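Diaminopimelate decarboxylase (PDB 2P3E) probably catalyses the pyridoxal-phosphate-dependent decarboxylation of meso-diaminopimelate to L-lysine, the last step of the diaminopimelate route to lysine. Local coordinates at residues Y13-L18 / I329-T333; F19-V23 / V396-V401; T34-S40 / A288-Q294. All blocks are in the same frame, centred on the assembly; numbering follows the deposited sequence.

Contact 1. Residues Y13-L18 / I329-T333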
loop_
_atom_site.group_PDB
_atom_site.type_symbol
_atom_site.label_atom_id
_atom_site.label_comp_id
_atom_site.label_asym_id
_atom_site.label_seq_id
_atom_site.Cartn_x
_atom_site.Cartn_y
_atom_site.Cartn_z
ATOM N N TYR B 13 4.342 -25.964 -18.312
ATOM C CA TYR B 13 5.543 -26.663 -17.900
ATOM C C TYR B 13 6.189 -27.374 -19.091
ATOM O O TYR B 13 5.491 -27.981 -19.915
ATOM C CB TYR B 13 5.221 -27.665 -16.810
ATOM C CG TYR B 13 4.989 -27.063 -15.443
ATOM C CD1 TYR B 13 6.047 -26.542 -14.695
ATOM C CD2 TYR B 13 3.716 -27.050 -14.883
ATOM C CE1 TYR B 13 5.836 -26.001 -13.423
ATOM C CE2 TYR B 13 3.494 -26.521 -13.610
ATOM C CZ TYR B 13 4.562 -25.986 -12.892
ATOM O OH TYR B 13 4.329 -25.473 -11.639
ATOM N N ARG B 14 7.512 -27.255 -19.192
ATOM C CA ARG B 14 8.315 -27.970 -20.196
ATOM C C ARG B 14 9.408 -28.721 -19.443
ATOM O O ARG B 14 10.358 -28.094 -18.941
ATOM C CB ARG B 14 8.991 -27.000 -21.167
ATOM C CG ARG B 14 8.078 -26.162 -22.037
ATOM C CD ARG B 14 8.926 -25.375 -23.054
ATOM N NE ARG B 14 8.123 -24.478 -23.873
ATOM C CZ ARG B 14 8.606 -23.678 -24.819
ATOM N NH1 ARG B 14 9.909 -23.660 -25.105
ATOM N NH2 ARG B 14 7.768 -22.905 -25.495
ATOM N N ASP B 15 9.270 -30.048 -19.354
ATOM C CA ASP B 15 10.232 -30.908 -18.635
ATOM C C ASP B 15 10.442 -30.452 -17.177
ATOM O O ASP B 15 11.572 -30.349 -16.699
ATOM C CB ASP B 15 11.567 -30.970 -19.403
ATOM C CG ASP B 15 12.577 -31.917 -18.769
ATOM O OD1 ASP B 15 12.181 -33.003 -18.291
ATOM O OD2 ASP B 15 13.773 -31.562 -18.748
ATOM N N GLY B 16 9.339 -30.158 -16.491
ATOM C CA GLY B 16 9.359 -29.770 -15.075
ATOM C C GLY B 16 9.638 -28.294 -14.810
ATOM O O GLY B 16 9.690 -27.880 -13.656
ATOM N N GLU B 17 9.818 -27.508 -15.874
ATOM C CA GLU B 17 10.151 -26.075 -15.759
ATOM C C GLU B 17 9.035 -25.185 -16.297
ATOM O O GLU B 17 8.533 -25.403 -17.405
ATOM C CB GLU B 17 11.459 -25.749 -16.489
ATOM C CG GLU B 17 12.724 -26.309 -15.820
ATOM C CD GLU B 17 13.185 -25.511 -14.599
ATOM O OE1 GLU B 17 12.585 -24.442 -14.274
ATOM O OE2 GLU B 17 14.164 -25.952 -13.962
ATOM N N LEU B 18 8.666 -24.171 -15.517
ATOM C CA LEU B 18 7.582 -23.262 -15.902
ATOM C C LEU B 18 8.061 -22.246 -16.941
ATOM O O LEU B 18 9.118 -21.627 -16.782
ATOM C CB LEU B 18 6.977 -22.560 -14.663
ATOM C CG LEU B 18 5.663 -21.784 -14.886
ATOM C CD1 LEU B 18 4.500 -22.704 -15.227
ATOM C CD2 LEU B 18 5.313 -20.932 -13.658
ATOM N N ILE B 329 2.242 -21.679 -7.533
ATOM C CA ILE B 329 2.804 -22.906 -8.081
ATOM C C ILE B 329 4.327 -22.826 -8.097
ATOM O O ILE B 329 4.893 -21.718 -8.193
ATOM C CB ILE B 329 2.278 -23.188 -9.520
ATOM C CG1 ILE B 329 2.689 -22.056 -10.486
ATOM C CG2 ILE B 329 0.762 -23.391 -9.478
ATOM C CD1 ILE B 329 2.273 -22.247 -11.957
ATOM N N PRO B 330 5.002 -23.993 -8.025
ATOM C CA PRO B 330 6.457 -23.977 -8.155
ATOM C C PRO B 330 6.904 -23.730 -9.601
ATOM O O PRO B 330 6.228 -24.140 -10.567
ATOM C CB PRO B 330 6.866 -25.366 -7.642
ATOM C CG PRO B 330 5.689 -26.259 -8.009
ATOM C CD PRO B 330 4.474 -25.367 -7.836
ATOM N N VAL B 331 7.995 -22.994 -9.755
ATOM C CA VAL B 331 8.591 -22.779 -11.069
ATOM C C VAL B 331 9.219 -24.109 -11.567
ATOM O O VAL B 331 9.253 -24.365 -12.771
ATOM C CB VAL B 331 9.627 -21.607 -11.018
ATOM C CG1 VAL B 331 10.539 -21.560 -12.265
ATOM C CG2 VAL B 331 8.903 -20.256 -10.806
ATOM N N GLU B 332 9.698 -24.928 -10.624
ATOM C CA GLU B 332 10.199 -26.286 -10.914
ATOM C C GLU B 332 9.321 -27.336 -10.219
ATOM O O GLU B 332 9.239 -27.359 -8.989
ATOM C CB GLU B 332 11.660 -26.458 -10.453
ATOM C CG GLU B 332 12.725 -25.728 -11.270
ATOM C CD GLU B 332 14.158 -26.248 -11.028
ATOM O OE1 GLU B 332 14.359 -27.189 -10.232
ATOM O OE2 GLU B 332 15.110 -25.711 -11.638
ATOM N N THR B 333 8.644 -28.183 -10.999
ATOM C CA THR B 333 7.972 -29.380 -10.450
ATOM C C THR B 333 9.004 -30.498 -10.302
ATOM O O THR B 333 9.762 -30.767 -11.239
ATOM C CB THR B 333 6.914 -29.987 -11.395
ATOM O OG1 THR B 333 6.340 -29.003 -12.263
ATOM C CG2 THR B 333 5.807 -30.724 -10.602
#
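Tyr13 OH gives its proton to Pro330 O at 2.6 Å, lying in the plane of that carbonyl, so a tyrosine from the N-terminal hairpin grips the backbone where strand 328-330 ends. The hairpin is tight: strands 11-14 and 17-20 are joined by a type I' turn from Arg14 to Glu17, and its second strand makes a single bridge, Glu17 to Glu332, with the segment leaving strand 328-330. Two backbone bonds frame that bridge, Leu18 N to Val331 O at 2.8 Å and Thr333 N to Gly16 O at 2.9 Å, the second bent to 143° at its hydrogen.

The Tyr13 ring is packed on both faces. Leu18 CD1 sits over the centre of one, while Thr333 OG1 lies above the other, displaced toward the rim and 3.3 Å from Tyr13 CE1; Pro330 O and Val331 O lie at the edge. With CG turned beside the backbone N (chi1 -76°), the ring reaches across to the 329-333 segment and its hydroxyl meets the Pro330 carbonyl. Beneath it, Leu18 and Ile329 cross at about a right angle, Leu18 CD2 lying 3.7 Å from Ile329 CD1. Leu4 of helix 3-7 touches Tyr13, Leu18 and Ile329, and Leu25 of helix 25-32 packs on Leu18 and Val331, which ties the N-terminal elements to the beta domain.

Alongside the bridge, Glu17 and Glu332 run side by side in the same direction. Their carboxylates stand nearly perpendicular, Glu17 OE2 lying 2.5 Å from Glu332 OE2, and the salt bridge from Lys26 NZ to Glu332 OE2 would probably offset whatever negative charge the pair carries. The Glu17 chain bends at chi2 (-77°), folding its end back until Glu17 OE1 is 3.3 Å from Glu332 CG.

Contact 2. Residues F19-V23 / V396-V401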
loop_
_atom_site.group_PDB
_atom_site.type_symbol
_atom_site.label_atom_id
_atom_site.label_comp_id
_atom_site.label_asym_id
_atom_site.label_seq_id
_atom_site.Cartn_x
_atom_site.Cartn_y
_atom_site.Cartn_z
ATOM N N PHE B 19 7.277 -22.101 -18.004
ATOM C CA PHE B 19 7.539 -21.160 -19.088
ATOM C C PHE B 19 6.321 -20.237 -19.280
ATOM O O PHE B 19 5.186 -20.652 -19.051
ATOM C CB PHE B 19 7.804 -21.900 -20.411
ATOM C CG PHE B 19 9.202 -22.475 -20.542
ATOM C CD1 PHE B 19 10.150 -21.851 -21.333
ATOM C CD2 PHE B 19 9.555 -23.650 -19.893
ATOM C CE1 PHE B 19 11.446 -22.382 -21.464
ATOM C CE2 PHE B 19 10.855 -24.193 -20.008
ATOM C CZ PHE B 19 11.793 -23.556 -20.792
ATOM N N ILE B 20 6.575 -19.014 -19.739
ATOM C CA ILE B 20 5.515 -18.102 -20.196
ATOM C C ILE B 20 5.921 -17.537 -21.543
ATOM O O ILE B 20 7.015 -16.997 -21.684
ATOM C CB ILE B 20 5.239 -16.951 -19.165
ATOM C CG1 ILE B 20 4.024 -16.108 -19.601
ATOM C CG2 ILE B 20 6.498 -16.089 -18.931
ATOM C CD1 ILE B 20 3.560 -15.117 -18.559
ATOM N N GLU B 21 5.047 -17.673 -22.539
ATOM C CA GLU B 21 5.374 -17.318 -23.929
ATOM C C GLU B 21 6.766 -17.815 -24.394
ATOM O O GLU B 21 7.534 -17.073 -25.025
ATOM C CB GLU B 21 5.225 -15.799 -24.165
ATOM C CG GLU B 21 3.782 -15.315 -24.080
ATOM C CD GLU B 21 3.503 -14.156 -24.999
ATOM O OE1 GLU B 21 3.962 -14.197 -26.164
ATOM O OE2 GLU B 21 2.822 -13.204 -24.558
ATOM N N GLY B 22 7.082 -19.062 -24.066
ATOM C CA GLY B 22 8.352 -19.683 -24.468
ATOM C C GLY B 22 9.584 -19.164 -23.741
ATOM O O GLY B 22 10.707 -19.367 -24.205
ATOM N N VAL B 23 9.385 -18.452 -22.623
ATOM C CA VAL B 23 10.505 -17.972 -21.815
ATOM C C VAL B 23 10.442 -18.594 -20.418
ATOM O O VAL B 23 9.407 -18.550 -19.751
ATOM C CB VAL B 23 10.565 -16.414 -21.718
ATOM C CG1 VAL B 23 11.791 -15.966 -20.913
ATOM C CG2 VAL B 23 10.597 -15.783 -23.100
ATOM N N VAL B 396 7.119 -10.365 -21.737
ATOM C CA VAL B 396 7.535 -11.451 -22.611
ATOM C C VAL B 396 6.647 -11.471 -23.865
ATOM O O VAL B 396 5.446 -11.204 -23.786
ATOM C CB VAL B 396 7.490 -12.803 -21.883
ATOM C CG1 VAL B 396 7.980 -13.905 -22.798
ATOM C CG2 VAL B 396 8.383 -12.779 -20.648
ATOM N N GLU B 397 7.254 -11.734 -25.024
ATOM C CA GLU B 397 6.490 -11.906 -26.257
ATOM C C GLU B 397 7.215 -12.913 -27.151
ATOM O O GLU B 397 8.348 -12.647 -27.589
ATOM C CB GLU B 397 6.339 -10.578 -26.992
ATOM C CG GLU B 397 5.455 -10.651 -28.242
ATOM C CD GLU B 397 5.194 -9.287 -28.851
ATOM O OE1 GLU B 397 4.764 -8.353 -28.130
ATOM O OE2 GLU B 397 5.402 -9.134 -30.057
ATOM N N ASN B 398 6.563 -14.052 -27.377
ATOM C CA ASN B 398 7.042 -15.090 -28.308
ATOM C C ASN B 398 8.554 -15.361 -28.172
ATOM O O ASN B 398 9.328 -15.101 -29.097
ATOM C CB ASN B 398 6.681 -14.703 -29.747
ATOM C CG ASN B 398 6.857 -15.855 -30.729
ATOM O OD1 ASN B 398 6.870 -17.027 -30.340
ATOM N ND2 ASN B 398 6.996 -15.520 -32.011
ATOM N N GLY B 399 8.964 -15.823 -26.991
ATOM C CA GLY B 399 10.363 -16.180 -26.738
ATOM C C GLY B 399 11.340 -15.058 -26.411
ATOM O O GLY B 399 12.485 -15.334 -26.049
ATOM N N SER B 400 10.934 -13.797 -26.547
ATOM C CA SER B 400 11.843 -12.704 -26.220
ATOM C C SER B 400 11.289 -11.827 -25.095
ATOM O O SER B 400 10.139 -12.002 -24.686
ATOM C CB SER B 400 12.185 -11.883 -27.456
ATOM O OG SER B 400 11.084 -11.106 -27.876
ATOM N N VAL B 401 12.120 -10.924 -24.577
ATOM C CA VAL B 401 11.746 -10.127 -23.394
ATOM C C VAL B 401 12.153 -8.670 -23.495
ATOM O O VAL B 401 13.185 -8.340 -24.076
ATOM C CB VAL B 401 12.292 -10.707 -22.044
ATOM C CG1 VAL B 401 11.924 -12.142 -21.887
ATOM C CG2 VAL B 401 13.820 -10.546 -21.926
#
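Two type I' turns meet here, Ile20 to Val23, which joins strands 17-20 and 23-24 of the N-terminal three-stranded antiparallel sheet, and Glu397 to Ser400 between strands 392-397 and 400-405 of the mixed sheet; Gly399 N to Glu21 O at 2.7 Å ties sheet to hairpin, the donor nitrogen lying nearly in line with the Glu21 C=O.

Glu21 carries the polar side. Its chain, bent at chi2, brings one carboxylate oxygen to the other turn: Asn398 N donates to Glu21 OE1 at 2.9 Å in a nearly straight bond (168°), arriving from above the carboxylate plane. Thus the backbone carbonyl and the side chain of one residue hold two successive N-H groups of the turn. The other oxygen, OE2, accepts from Ser40 OG and Asn42 N, linking the glutamate to the start of helix 41-54.

Below this, Val396 is the apolar centre. Its CG1, anti to the backbone N (chi1 -178°), reaches into the Ile20-Val23 turn, against Glu21 CB at 3.6 Å and Val23 CG2 at 3.2 Å, the latter closer than usual for two methyls. Val23 CG1 also meets Val401 CG1 at 3.9 Å, and Leu28 of helix 25-32 packs on all three valines.

The buried Glu21 carboxylate therefore has N-H and hydroxyl donors round it, which would probably stabilise its charged form and fix the positions of both turns and the helix start together.

Contact 3. Residues T34-S40 / A288-Q294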
loop_
_atom_site.group_PDB
_atom_site.type_symbol
_atom_site.label_atom_id
_atom_site.label_comp_id
_atom_site.label_asym_id
_atom_site.label_seq_id
_atom_site.Cartn_x
_atom_site.Cartn_y
_atom_site.Cartn_z
ATOM N N THR B 34 14.570 -11.412 -8.058
ATOM C CA THR B 34 13.217 -11.489 -7.493
ATOM C C THR B 34 13.114 -10.502 -6.326
ATOM O O THR B 34 14.138 -10.129 -5.755
ATOM C CB THR B 34 12.856 -12.928 -6.994
ATOM O OG1 THR B 34 13.870 -13.392 -6.093
ATOM C CG2 THR B 34 12.724 -13.911 -8.164
ATOM N N PRO B 35 11.883 -10.054 -5.977
ATOM C CA PRO B 35 10.604 -10.299 -6.656
ATOM C C PRO B 35 10.598 -9.767 -8.090
ATOM O O PRO B 35 11.267 -8.772 -8.383
ATOM C CB PRO B 35 9.585 -9.509 -5.810
ATOM C CG PRO B 35 10.256 -9.314 -4.485
ATOM C CD PRO B 35 11.724 -9.197 -4.784
ATOM N N LEU B 36 9.856 -10.444 -8.965
ATOM C CA LEU B 36 9.765 -10.089 -10.381
ATOM C C LEU B 36 8.326 -10.201 -10.882
ATOM O O LEU B 36 7.695 -11.269 -10.770
ATOM C CB LEU B 36 10.667 -11.017 -11.226
ATOM C CG LEU B 36 10.834 -10.692 -12.717
ATOM C CD1 LEU B 36 11.535 -9.344 -12.874
ATOM C CD2 LEU B 36 11.627 -11.793 -13.464
ATOM N N TYR B 37 7.808 -9.104 -11.430
ATOM C CA TYR B 37 6.537 -9.144 -12.149
ATOM C C TYR B 37 6.790 -9.448 -13.616
ATOM O O TYR B 37 7.547 -8.740 -14.293
ATOM C CB TYR B 37 5.791 -7.817 -12.017
ATOM C CG TYR B 37 4.893 -7.726 -10.795
ATOM C CD1 TYR B 37 5.272 -6.997 -9.658
ATOM C CD2 TYR B 37 3.658 -8.374 -10.778
ATOM C CE1 TYR B 37 4.411 -6.909 -8.529
ATOM C CE2 TYR B 37 2.819 -8.311 -9.668
ATOM C CZ TYR B 37 3.198 -7.579 -8.552
ATOM O OH TYR B 37 2.317 -7.530 -7.482
ATOM N N VAL B 38 6.129 -10.487 -14.112
ATOM C CA VAL B 38 6.305 -10.923 -15.502
ATOM C C VAL B 38 4.958 -10.864 -16.211
ATOM O O VAL B 38 3.985 -11.413 -15.702
ATOM C CB VAL B 38 6.877 -12.373 -15.562
ATOM C CG1 VAL B 38 7.091 -12.814 -17.031
ATOM C CG2 VAL B 38 8.197 -12.475 -14.774
ATOM N N TYR B 39 4.912 -10.193 -17.373
ATOM C CA TYR B 39 3.691 -10.032 -18.125
ATOM C C TYR B 39 3.770 -10.705 -19.502
ATOM O O TYR B 39 4.829 -10.700 -20.145
ATOM C CB TYR B 39 3.368 -8.539 -18.314
ATOM C CG TYR B 39 3.207 -7.768 -17.020
ATOM C CD1 TYR B 39 1.973 -7.689 -16.377
ATOM C CD2 TYR B 39 4.300 -7.137 -16.425
ATOM C CE1 TYR B 39 1.831 -6.972 -15.170
ATOM C CE2 TYR B 39 4.161 -6.404 -15.234
ATOM C CZ TYR B 39 2.944 -6.338 -14.617
ATOM O OH TYR B 39 2.859 -5.610 -13.448
ATOM N N SER B 40 2.637 -11.245 -19.946
ATOM C CA SER B 40 2.488 -11.809 -21.295
ATOM C C SER B 40 1.897 -10.768 -22.231
ATOM O O SER B 40 0.741 -10.359 -22.088
ATOM C CB SER B 40 1.603 -13.065 -21.262
ATOM O OG SER B 40 1.111 -13.396 -22.569
ATOM N N ALA B 288 -2.724 -11.669 -17.015
ATOM C CA ALA B 288 -1.599 -11.332 -17.894
ATOM C C ALA B 288 -0.275 -11.313 -17.133
ATOM O O ALA B 288 0.792 -11.489 -17.731
ATOM C CB ALA B 288 -1.831 -9.955 -18.529
ATOM N N GLY B 289 -0.351 -11.066 -15.822
ATOM C CA GLY B 289 0.840 -10.893 -15.010
ATOM C C GLY B 289 0.979 -11.957 -13.938
ATOM O O GLY B 289 -0.018 -12.411 -13.353
ATOM N N ILE B 290 2.223 -12.356 -13.686
ATOM C CA ILE B 290 2.519 -13.282 -12.605
ATOM C C ILE B 290 3.681 -12.736 -11.772
ATOM O O ILE B 290 4.546 -12.010 -12.293
ATOM C CB ILE B 290 2.795 -14.733 -13.094
ATOM C CG1 ILE B 290 4.085 -14.831 -13.886
ATOM C CG2 ILE B 290 1.635 -15.288 -13.940
ATOM C CD1 ILE B 290 4.458 -16.259 -14.150
ATOM N N LEU B 291 3.681 -13.048 -10.485
ATOM C CA LEU B 291 4.719 -12.569 -9.593
ATOM C C LEU B 291 5.637 -13.733 -9.229
ATOM O O LEU B 291 5.176 -14.753 -8.697
ATOM C CB LEU B 291 4.118 -11.933 -8.337
ATOM C CG LEU B 291 5.072 -11.464 -7.217
ATOM C CD1 LEU B 291 6.042 -10.395 -7.719
ATOM C CD2 LEU B 291 4.246 -10.934 -6.026
ATOM N N ILE B 292 6.929 -13.573 -9.519
ATOM C CA ILE B 292 7.927 -14.595 -9.197
ATOM C C ILE B 292 8.651 -14.196 -7.936
ATOM O O ILE B 292 9.091 -13.044 -7.788
ATOM C CB ILE B 292 8.991 -14.804 -10.323
ATOM C CG1 ILE B 292 8.326 -14.998 -11.702
ATOM C CG2 ILE B 292 9.945 -15.987 -9.973
ATOM C CD1 ILE B 292 7.248 -16.112 -11.771
ATOM N N THR B 293 8.771 -15.155 -7.024
ATOM C CA THR B 293 9.404 -14.900 -5.747
ATOM C C THR B 293 10.315 -16.067 -5.372
ATOM O O THR B 293 10.049 -17.194 -5.744
ATOM C CB THR B 293 8.339 -14.601 -4.635
ATOM O OG1 THR B 293 8.995 -14.303 -3.403
ATOM C CG2 THR B 293 7.363 -15.776 -4.424
ATOM N N GLN B 294 11.390 -15.777 -4.643
ATOM C CA GLN B 294 12.336 -16.815 -4.222
ATOM C C GLN B 294 12.172 -17.152 -2.740
ATOM O O GLN B 294 12.045 -16.267 -1.883
ATOM C CB GLN B 294 13.768 -16.360 -4.521
ATOM C CG GLN B 294 14.840 -17.413 -4.226
ATOM C CD GLN B 294 16.229 -16.856 -4.375
ATOM O OE1 GLN B 294 16.571 -15.821 -3.788
ATOM N NE2 GLN B 294 17.046 -17.539 -5.157
#
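Tyr37 and Leu291 face each other across a non-hydrogen-bonded pair, the leucine methyl CD1 standing 3.9 Å above the centre of the ring, only 10° off its normal, a CH-pi contact. With Leu291 CG swung away from the backbone N (chi1 175°), CD1 also touches Pro35 CB at 4.1 Å. The hydroxyl end of Tyr37 bonds to Asp315 O. Replacing Tyr37 with an alanine would probably leave Leu291 CD1 without its aromatic cover and Asp315 O without this donor.

On the same face Tyr39 CD1 lies 3.7 Å from Gly289 CA, where a side chain would collide with the ring; Tyr39 OH is bound by Glu393 and Asn67. The opposite face is aliphatic: the side chains of Val38 and Ile292 cross obliquely, Val38 CG2 lying 4.0 Å from Ile292 CG1, and Leu36 packs beside Ile292. Leu28 of helix 25-32 packs on Leu36, and Leu25 on Ile290 and Ile292. Val38 with Ile290 and Leu36 with Ile292 are hydrogen-bonded pairs, Ile292 N to Leu36 O being almost straight.

This antiparallel pairing lies in the beta domain that accompanies the PLP-binding TIM barrel in this decarboxylase family, and Tyr37 is about 8 Å, side chain to side chain, from Arg318 and Tyr377, probable substrate-binding residues.

All three contacts join the N-terminal part of the chain to strands that come after the pyridoxal-binding barrel. Their first segments follow one another, 13-18, 19-23 and 34-40, whereas the second segments run 288-294, 329-333, 396-401; contact 3 is thus nested within the loops closed by the other two, and contacts 1 and 2 interlace. Their centres lie 13 to 15 Å apart. Contacts 1 and 2 share strand 17-20, while strands 36-40 and 392-397, neighbours in the mixed sheet, link contacts 2 and 3. Helix 25-32 packs against all three. The beta domain is therefore built from both ends of the sequence, with the barrel inserted between them.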